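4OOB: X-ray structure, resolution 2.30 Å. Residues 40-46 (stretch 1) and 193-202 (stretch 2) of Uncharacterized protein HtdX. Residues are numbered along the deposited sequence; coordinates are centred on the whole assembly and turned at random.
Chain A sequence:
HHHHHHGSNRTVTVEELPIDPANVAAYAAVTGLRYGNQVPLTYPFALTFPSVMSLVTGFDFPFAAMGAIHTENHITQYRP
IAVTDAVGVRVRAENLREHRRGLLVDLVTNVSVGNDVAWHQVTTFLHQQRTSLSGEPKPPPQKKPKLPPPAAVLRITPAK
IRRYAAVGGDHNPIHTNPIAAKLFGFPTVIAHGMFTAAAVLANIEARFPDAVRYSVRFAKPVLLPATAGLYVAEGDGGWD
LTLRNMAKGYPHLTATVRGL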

# COMPACT_ATOMS: atom_id res chain seq x y z
N PRO A 40 -3.48 -1.50 -12.87
CA PRO A 40 -3.40 -2.49 -11.81
C PRO A 40 -4.26 -2.14 -10.59
O PRO A 40 -4.39 -1.00 -10.22
N LEU A 41 -4.79 -3.17 -9.95
CA LEU A 41 -5.73 -3.02 -8.84
C LEU A 41 -5.26 -2.03 -7.78
O LEU A 41 -6.04 -1.25 -7.30
N THR A 42 -3.97 -2.07 -7.43
CA THR A 42 -3.38 -1.18 -6.39
C THR A 42 -2.93 0.23 -6.89
O THR A 42 -2.52 1.07 -6.09
N TYR A 43 -2.98 0.48 -8.21
CA TYR A 43 -2.37 1.67 -8.76
C TYR A 43 -3.03 2.98 -8.28
O TYR A 43 -2.35 3.99 -8.12
N PRO A 44 -4.36 2.96 -8.07
CA PRO A 44 -5.00 4.20 -7.65
C PRO A 44 -4.58 4.64 -6.26
O PRO A 44 -4.81 5.80 -5.91
N PHE A 45 -3.90 3.77 -5.52
CA PHE A 45 -3.22 4.25 -4.33
C PHE A 45 -2.19 5.30 -4.72
O PHE A 45 -2.16 6.39 -4.12
N ALA A 46 -1.32 4.99 -5.66
CA ALA A 46 -0.30 6.00 -6.05
C ALA A 46 -0.94 7.25 -6.65
O ALA A 46 -0.61 8.39 -6.33
N GLY A 193 4.89 -0.07 2.29
CA GLY A 193 3.90 -1.12 2.40
C GLY A 193 3.25 -1.38 1.07
O GLY A 193 3.05 -2.54 0.71
N MET A 194 2.95 -0.32 0.31
CA MET A 194 2.20 -0.53 -0.92
C MET A 194 3.11 -1.01 -2.07
O MET A 194 2.60 -1.42 -3.11
N PHE A 195 4.44 -0.93 -1.93
CA PHE A 195 5.29 -1.62 -2.90
C PHE A 195 5.00 -3.10 -2.82
O PHE A 195 4.73 -3.76 -3.81
N THR A 196 5.09 -3.61 -1.62
CA THR A 196 4.97 -5.02 -1.36
C THR A 196 3.52 -5.46 -1.65
O THR A 196 3.31 -6.52 -2.22
N ALA A 197 2.53 -4.61 -1.35
CA ALA A 197 1.15 -5.01 -1.60
C ALA A 197 0.91 -5.17 -3.07
O ALA A 197 0.09 -5.98 -3.46
N ALA A 198 1.61 -4.36 -3.88
CA ALA A 198 1.46 -4.46 -5.29
C ALA A 198 2.27 -5.67 -5.77
O ALA A 198 1.71 -6.51 -6.47
N ALA A 199 3.55 -5.77 -5.37
CA ALA A 199 4.47 -6.82 -5.89
C ALA A 199 3.93 -8.27 -5.72
O ALA A 199 4.12 -9.11 -6.59
N VAL A 200 3.20 -8.54 -4.63
CA VAL A 200 2.64 -9.90 -4.38
C VAL A 200 1.53 -10.35 -5.36
O VAL A 200 1.18 -11.53 -5.41
N LEU A 201 1.02 -9.41 -6.17
CA LEU A 201 -0.09 -9.69 -7.06
C LEU A 201 0.39 -10.23 -8.40
O LEU A 201 -0.40 -10.60 -9.22
N ALA A 202 1.69 -10.31 -8.63
CA ALA A 202 2.23 -10.62 -9.96
C ALA A 202 1.77 -11.97 -10.43
O ALA A 202 1.74 -12.94 -9.65

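The contact between these two stretches is small and made mostly by side chains. No hydrogen bond crosses it. The backbones come nearest at Thr42 and Ala198, whose CA atoms lie 5.9 Å apart. The CA-to-CB bond of Ala198 points sideways, yet its methyl still touches Thr42.

Thr42 is the central residue of stretch 1. Its CA-to-CB bond points toward stretch 2, and chi1 is p, at 54°. This rotamer sets Thr42 OG1 3.3 Å from Ala198 CB. That contact is not a hydrogen bond; OG1 is satisfied by a partner elsewhere in the structure. The methyl of Thr42 meets apolar and backbone atoms: CG2 lies 3.8 Å from Leu201 CD1 and 4.2 Å from Ala197 O. Thr42 CB is also 4.2 Å from Met194 CE.

Phe45 and Met194 form the second part of the contact. Phe45 has chi1 t and chi2 96°, and its CA-to-CB bond points toward stretch 2. Met194 is m at all three chi angles, so its chain is folded rather than extended. Chi1 at -67° places Met194 CG over one face of the Phe45 ring, 3.5 Å from the centroid and 5° off the normal, a CH-pi contact. The closest atoms are Phe45 CZ and Met194 CG, at 3.6 Å. The sulfur, Met194 SD, follows over the face at 4.5 Å from the centroid of the Phe45 ring. With chi3 at -65°, CE lies nearer Thr42 than SD does, so one side chain reaches both residues.

Leu201 closes the other end. Its rotamer is m, t, and CD1 extends to Thr42 CG2. Leu41, with chi1 t and chi2 p, adds a looser contact: its CD2 is 4.4 Å from Leu201 CD1.

Tyr43 and Ala199 point away and take no part.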

# COMPACT_ATOMS: atom_id res chain seq x y z
CB PRO A 40 -1.93 -2.46 -11.41
CG PRO A 40 -1.21 -1.86 -12.59
CD PRO A 40 -2.18 -0.86 -13.14
CB LEU A 41 -5.98 -4.40 -8.21
CG LEU A 41 -6.82 -4.45 -6.94
CD1 LEU A 41 -8.25 -4.00 -7.16
CD2 LEU A 41 -6.77 -5.87 -6.35
CB THR A 42 -2.15 -1.87 -5.73
OG1 THR A 42 -1.21 -2.29 -6.74
CG2 THR A 42 -2.60 -3.07 -4.93
CB TYR A 43 -2.30 1.61 -10.31
CG TYR A 43 -1.91 2.96 -10.88
CD1 TYR A 43 -0.60 3.35 -10.87
CD2 TYR A 43 -2.86 3.85 -11.38
CE1 TYR A 43 -0.22 4.58 -11.33
CE2 TYR A 43 -2.48 5.08 -11.85
CZ TYR A 43 -1.16 5.44 -11.80
OH TYR A 43 -0.69 6.67 -12.24
CB PRO A 44 -6.51 3.88 -7.70
CG PRO A 44 -6.59 2.80 -8.71
CD PRO A 44 -5.35 1.97 -8.53
CB PHE A 45 -2.56 3.12 -3.50
CG PHE A 45 -1.86 3.63 -2.27
CD1 PHE A 45 -2.49 3.62 -1.02
CD2 PHE A 45 -0.58 4.11 -2.33
CE1 PHE A 45 -1.85 4.09 0.12
CE2 PHE A 45 0.06 4.62 -1.19
CZ PHE A 45 -0.56 4.57 0.04
CB ALA A 46 0.71 5.40 -7.01
CB MET A 194 1.41 0.74 -1.32
CG MET A 194 0.28 1.06 -0.35
SD MET A 194 -0.93 -0.25 -0.26
CE MET A 194 -1.58 -0.17 -1.93
CB PHE A 195 6.78 -1.43 -2.69
CG PHE A 195 7.59 -2.32 -3.61
CD1 PHE A 195 7.78 -1.96 -4.95
CD2 PHE A 195 8.05 -3.56 -3.18
CE1 PHE A 195 8.48 -2.82 -5.85
CE2 PHE A 195 8.74 -4.42 -4.06
CZ PHE A 195 8.97 -4.03 -5.39
CB THR A 196 5.52 -5.30 0.06
OG1 THR A 196 6.50 -6.35 0.01
CG2 THR A 196 4.54 -5.63 0.98
CB ALA A 197 0.16 -4.03 -1.04
CB ALA A 198 1.92 -3.21 -5.98
CB ALA A 199 5.81 -6.68 -5.23
CB VAL A 200 2.13 -10.06 -2.93
CG1 VAL A 200 3.28 -9.90 -1.96
CG2 VAL A 200 0.98 -9.13 -2.63
CB LEU A 201 -0.96 -8.43 -7.25
CG LEU A 201 -1.55 -7.78 -5.98
CD1 LEU A 201 -2.45 -6.60 -6.30
CD2 LEU A 201 -2.33 -8.83 -5.17
CB ALA A 202 3.74 -10.59 -9.93